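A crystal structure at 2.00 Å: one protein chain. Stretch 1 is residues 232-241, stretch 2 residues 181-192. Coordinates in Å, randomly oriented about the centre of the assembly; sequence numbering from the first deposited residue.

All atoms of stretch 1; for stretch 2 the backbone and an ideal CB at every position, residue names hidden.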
# COMPACT_ATOMS: atom_id res chain seq x y z
N ASN A 232 9.70 -31.81 -5.37
CA ASN A 232 9.31 -31.97 -6.78
C ASN A 232 8.17 -32.95 -7.07
O ASN A 232 8.28 -34.16 -6.84
CB ASN A 232 10.53 -32.38 -7.63
CG ASN A 232 11.61 -31.32 -7.66
OD1 ASN A 232 12.62 -31.44 -6.95
ND2 ASN A 232 11.44 -30.31 -8.50
N GLU A 233 7.08 -32.40 -7.60
CA GLU A 233 5.92 -33.19 -7.98
C GLU A 233 5.65 -32.79 -9.42
O GLU A 233 6.21 -33.36 -10.36
CB GLU A 233 4.71 -32.80 -7.13
CG GLU A 233 5.02 -32.41 -5.71
CD GLU A 233 3.80 -31.88 -5.01
OE1 GLU A 233 2.77 -32.60 -4.98
OE2 GLU A 233 3.85 -30.74 -4.50
N ASN A 234 4.80 -31.78 -9.56
CA ASN A 234 4.44 -31.22 -10.85
C ASN A 234 5.19 -29.92 -11.01
O ASN A 234 4.80 -29.06 -11.80
CB ASN A 234 2.94 -30.96 -10.92
CG ASN A 234 2.16 -32.18 -11.35
OD1 ASN A 234 1.97 -33.12 -10.57
ND2 ASN A 234 1.71 -32.19 -12.60
N TRP A 235 6.24 -29.74 -10.21
CA TRP A 235 7.04 -28.53 -10.27
C TRP A 235 7.77 -28.46 -11.60
O TRP A 235 8.68 -29.24 -11.87
CB TRP A 235 8.04 -28.45 -9.12
CG TRP A 235 7.47 -27.91 -7.84
CD1 TRP A 235 7.02 -28.62 -6.78
CD2 TRP A 235 7.30 -26.52 -7.50
NE1 TRP A 235 6.59 -27.78 -5.79
CE2 TRP A 235 6.75 -26.49 -6.20
CE3 TRP A 235 7.56 -25.31 -8.16
CZ2 TRP A 235 6.45 -25.29 -5.54
CZ3 TRP A 235 7.26 -24.11 -7.50
CH2 TRP A 235 6.71 -24.11 -6.21
N THR A 236 7.33 -27.53 -12.44
CA THR A 236 7.93 -27.32 -13.73
C THR A 236 8.99 -26.23 -13.57
O THR A 236 8.74 -25.20 -12.94
CB THR A 236 6.86 -26.88 -14.75
OG1 THR A 236 5.91 -27.94 -14.92
CG2 THR A 236 7.49 -26.55 -16.08
N LEU A 237 10.19 -26.48 -14.09
CA LEU A 237 11.27 -25.50 -14.00
C LEU A 237 11.36 -24.66 -15.27
O LEU A 237 11.34 -25.18 -16.39
CB LEU A 237 12.60 -26.19 -13.72
CG LEU A 237 12.69 -27.06 -12.45
CD1 LEU A 237 14.09 -27.63 -12.30
CD2 LEU A 237 12.32 -26.26 -11.23
N GLN A 238 11.41 -23.35 -15.10
CA GLN A 238 11.52 -22.42 -16.21
C GLN A 238 12.98 -22.15 -16.57
O GLN A 238 13.85 -22.11 -15.69
CB GLN A 238 10.81 -21.10 -15.89
CG GLN A 238 9.29 -21.19 -15.77
CD GLN A 238 8.65 -19.85 -15.52
OE1 GLN A 238 7.81 -19.71 -14.62
NE2 GLN A 238 9.02 -18.84 -16.30
N GLN A 239 13.23 -21.98 -17.86
CA GLN A 239 14.57 -21.70 -18.39
C GLN A 239 14.71 -20.20 -18.68
O GLN A 239 13.73 -19.46 -18.72
CB GLN A 239 14.79 -22.46 -19.70
CG GLN A 239 14.42 -23.92 -19.66
CD GLN A 239 14.01 -24.45 -21.03
OE1 GLN A 239 13.06 -25.22 -21.15
NE2 GLN A 239 14.72 -24.00 -22.06
N SER A 240 15.94 -19.79 -18.94
CA SER A 240 16.24 -18.40 -19.25
C SER A 240 15.48 -17.95 -20.50
O SER A 240 15.48 -18.64 -21.52
CB SER A 240 17.75 -18.24 -19.45
OG SER A 240 18.13 -16.90 -19.68
N GLY A 241 14.80 -16.81 -20.39
CA GLY A 241 14.05 -16.25 -21.51
C GLY A 241 12.59 -16.63 -21.57
O GLY A 241 11.83 -16.07 -22.38
N UNK A 181 1.99 -11.90 -14.83
CA UNK A 181 3.05 -12.09 -15.79
C UNK A 181 4.31 -12.57 -15.08
O UNK A 181 4.72 -12.02 -14.06
CB UNK A 181 3.32 -10.80 -16.56
N UNK A 182 4.95 -13.63 -15.61
CA UNK A 182 6.23 -14.10 -15.04
C UNK A 182 7.28 -14.05 -16.15
O UNK A 182 6.99 -14.19 -17.34
CB UNK A 182 6.11 -15.51 -14.46
N UNK A 183 8.50 -13.84 -15.74
CA UNK A 183 9.65 -13.79 -16.63
C UNK A 183 10.85 -14.39 -15.91
O UNK A 183 11.18 -13.99 -14.80
CB UNK A 183 9.94 -12.36 -17.08
N UNK A 184 11.49 -15.36 -16.56
CA UNK A 184 12.64 -16.03 -15.98
C UNK A 184 13.93 -15.71 -16.73
O UNK A 184 13.96 -15.69 -17.96
CB UNK A 184 12.41 -17.54 -15.96
N UNK A 185 14.98 -15.42 -15.97
CA UNK A 185 16.28 -15.10 -16.54
C UNK A 185 17.30 -16.07 -15.95
O UNK A 185 18.15 -16.63 -16.66
CB UNK A 185 16.67 -13.65 -16.26
N UNK A 186 17.20 -16.26 -14.64
CA UNK A 186 18.08 -17.13 -13.87
C UNK A 186 17.32 -18.41 -13.58
O UNK A 186 17.52 -19.43 -14.23
CB UNK A 186 18.55 -16.46 -12.58
N UNK A 187 16.44 -18.35 -12.59
CA UNK A 187 15.63 -19.49 -12.21
C UNK A 187 14.29 -19.05 -11.66
O UNK A 187 14.18 -18.04 -10.97
CB UNK A 187 16.37 -20.35 -11.18
N UNK A 188 13.27 -19.84 -11.98
CA UNK A 188 11.90 -19.61 -11.55
C UNK A 188 11.20 -20.94 -11.78
O UNK A 188 11.59 -21.71 -12.65
CB UNK A 188 11.23 -18.46 -12.30
N UNK A 189 10.17 -21.22 -11.00
CA UNK A 189 9.45 -22.48 -11.16
C UNK A 189 7.99 -22.30 -10.77
O UNK A 189 7.61 -21.28 -10.19
CB UNK A 189 10.10 -23.58 -10.32
N UNK A 190 7.17 -23.31 -11.06
CA UNK A 190 5.75 -23.24 -10.71
C UNK A 190 5.11 -24.61 -10.59
O UNK A 190 5.69 -25.62 -10.97
CB UNK A 190 4.99 -22.41 -11.75
N UNK A 191 3.92 -24.64 -10.01
CA UNK A 191 3.16 -25.87 -9.87
C UNK A 191 1.66 -25.56 -9.79
O UNK A 191 1.23 -24.78 -8.94
CB UNK A 191 3.62 -26.64 -8.63
N UNK A 192 0.89 -26.16 -10.69
CA UNK A 192 -0.54 -25.94 -10.73
C UNK A 192 -1.22 -27.09 -10.00
O UNK A 192 -0.89 -28.25 -10.23
CB UNK A 192 -1.04 -25.82 -12.17

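Position 181 lies out of reach of stretch 1, whose atoms set no demand there; it is Phe181. At 182 the CB points toward stretch 1 and its ideal position lies 4.5 Å from Gln238 OE1, so a small polar side chain would suit, though a compact apolar one could also fit. The residue is Thr182, and water 1 links its OG1 (2.8 Å) to Gln238 OE1 (2.6 Å), donating to the amide oxygen.

Position 183 points its CB away and leaves the choice wide; the long side chain of Phe183 nonetheless brings CE1 to 4.2 Å from Gly241 O.

Position 184 is tighter. Its CB faces stretch 1, with the ideal CB 3.6 Å from both Gln239 O and Gln238 NE2, which favours something small: alanine, serine or cysteine. Cys184 fills it, with SG 3.3 Å from Gln239 O. Its backbone would serve under any side chain, since Gly241 N donates to Cys184 O at 2.8 Å.

At 185 the CB turns away, and the main chain does the work: Ser240 OG donates to Ser185 O at 3.0 Å. Positions 186 and 187 also point away, and stretch 1 leaves the choice open; they are Ser186 and Lys187.

Around 189 and 190 the chain runs antiparallel to stretch 1. The ideal CB at 188 lies 4.3 Å from Gln238 OE1, leaving room for a medium side chain, apolar or polar. Leu188 places CD2 3.6 Å from that OE1, while its O accepts from Gln238 N at 3.0 Å.

At 189 the ideal CB is already 3.4 Å from Thr236 O, 3.6 Å from Leu237 CD2 and 3.8 Å from Trp235 CE3. So crowded a site suits a small residue, and Ala189 packs its methyl against both the Leu237 and Trp235 side chains.

Position 190 shares its face with Thr236 and Gln238, and its ideal CB keeps 4.8 Å from Thr236 O, so a long or flat side chain could cover both neighbours. Tyr190 lays its ring against Thr236, whose CB sits 3.9 Å from the ring centroid, and meets Gln238 OE1 at its edge, 3.4 Å from CD2. The backbone closes a paired bridge: Thr236 N to Tyr190 O, 2.9 Å, and Tyr190 N to Thr236 O, 3.1 Å.

At 191 the CB aims at the indole, 3.9 Å from Trp235 CD2, inviting a branched aliphatic such as valine or isoleucine. Ile191 sets CG2 over the ring face, 3.8 Å from the six-membered centroid, and extends CD1 to 3.7 Å from Asn234 N.

Position 192 points sideways, largely unconstrained; Thr192 N reaches Asn234 O through water 3.

Stretch 2 (181-192) FTFCSSKLAYIT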
# COMPACT_ATOMS: atom_id res chain seq x y z
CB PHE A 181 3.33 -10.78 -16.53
CG PHE A 181 4.42 -10.87 -17.55
CD1 PHE A 181 5.62 -10.20 -17.36
CD2 PHE A 181 4.23 -11.60 -18.72
CE1 PHE A 181 6.62 -10.25 -18.32
CE2 PHE A 181 5.24 -11.65 -19.69
CZ PHE A 181 6.43 -10.97 -19.49
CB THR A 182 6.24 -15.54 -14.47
OG1 THR A 182 6.25 -16.50 -15.53
CG2 THR A 182 5.06 -15.77 -13.62
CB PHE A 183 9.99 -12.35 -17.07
CG PHE A 183 11.07 -12.28 -18.12
CD1 PHE A 183 10.75 -12.43 -19.47
CD2 PHE A 183 12.40 -12.08 -17.77
CE1 PHE A 183 11.74 -12.39 -20.44
CE2 PHE A 183 13.40 -12.04 -18.73
CZ PHE A 183 13.07 -12.20 -20.07
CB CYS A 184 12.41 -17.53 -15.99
SG CYS A 184 13.86 -18.50 -15.61
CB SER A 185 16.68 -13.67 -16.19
OG SER A 185 16.96 -12.91 -17.35
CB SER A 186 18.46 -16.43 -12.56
OG SER A 186 19.38 -17.20 -11.80
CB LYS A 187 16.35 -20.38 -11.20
CG LYS A 187 17.02 -19.64 -10.05
CD LYS A 187 17.32 -20.56 -8.86
CE LYS A 187 18.12 -21.81 -9.23
NZ LYS A 187 17.30 -22.89 -9.87
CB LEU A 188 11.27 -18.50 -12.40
CG LEU A 188 9.97 -17.89 -11.90
CD1 LEU A 188 10.22 -17.16 -10.58
CD2 LEU A 188 9.43 -16.95 -12.95
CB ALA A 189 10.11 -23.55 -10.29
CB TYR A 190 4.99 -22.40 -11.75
CG TYR A 190 4.99 -22.97 -13.16
CD1 TYR A 190 4.03 -23.90 -13.56
CD2 TYR A 190 5.94 -22.55 -14.10
CE1 TYR A 190 4.01 -24.41 -14.86
CE2 TYR A 190 5.93 -23.06 -15.41
CZ TYR A 190 4.96 -23.99 -15.78
OH TYR A 190 4.95 -24.48 -17.07
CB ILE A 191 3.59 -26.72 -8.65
CG1 ILE A 191 2.83 -28.05 -8.65
CG2 ILE A 191 3.35 -25.97 -7.34
CD1 ILE A 191 3.30 -29.02 -7.61
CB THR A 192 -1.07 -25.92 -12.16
OG1 THR A 192 -0.27 -25.04 -12.96
CG2 THR A 192 -2.51 -25.44 -12.19
O HOH W 1 5.29 -18.95 -14.62
O HOH W 2 14.43 -22.44 -13.17
O HOH W 3 2.28 -28.21 -12.76
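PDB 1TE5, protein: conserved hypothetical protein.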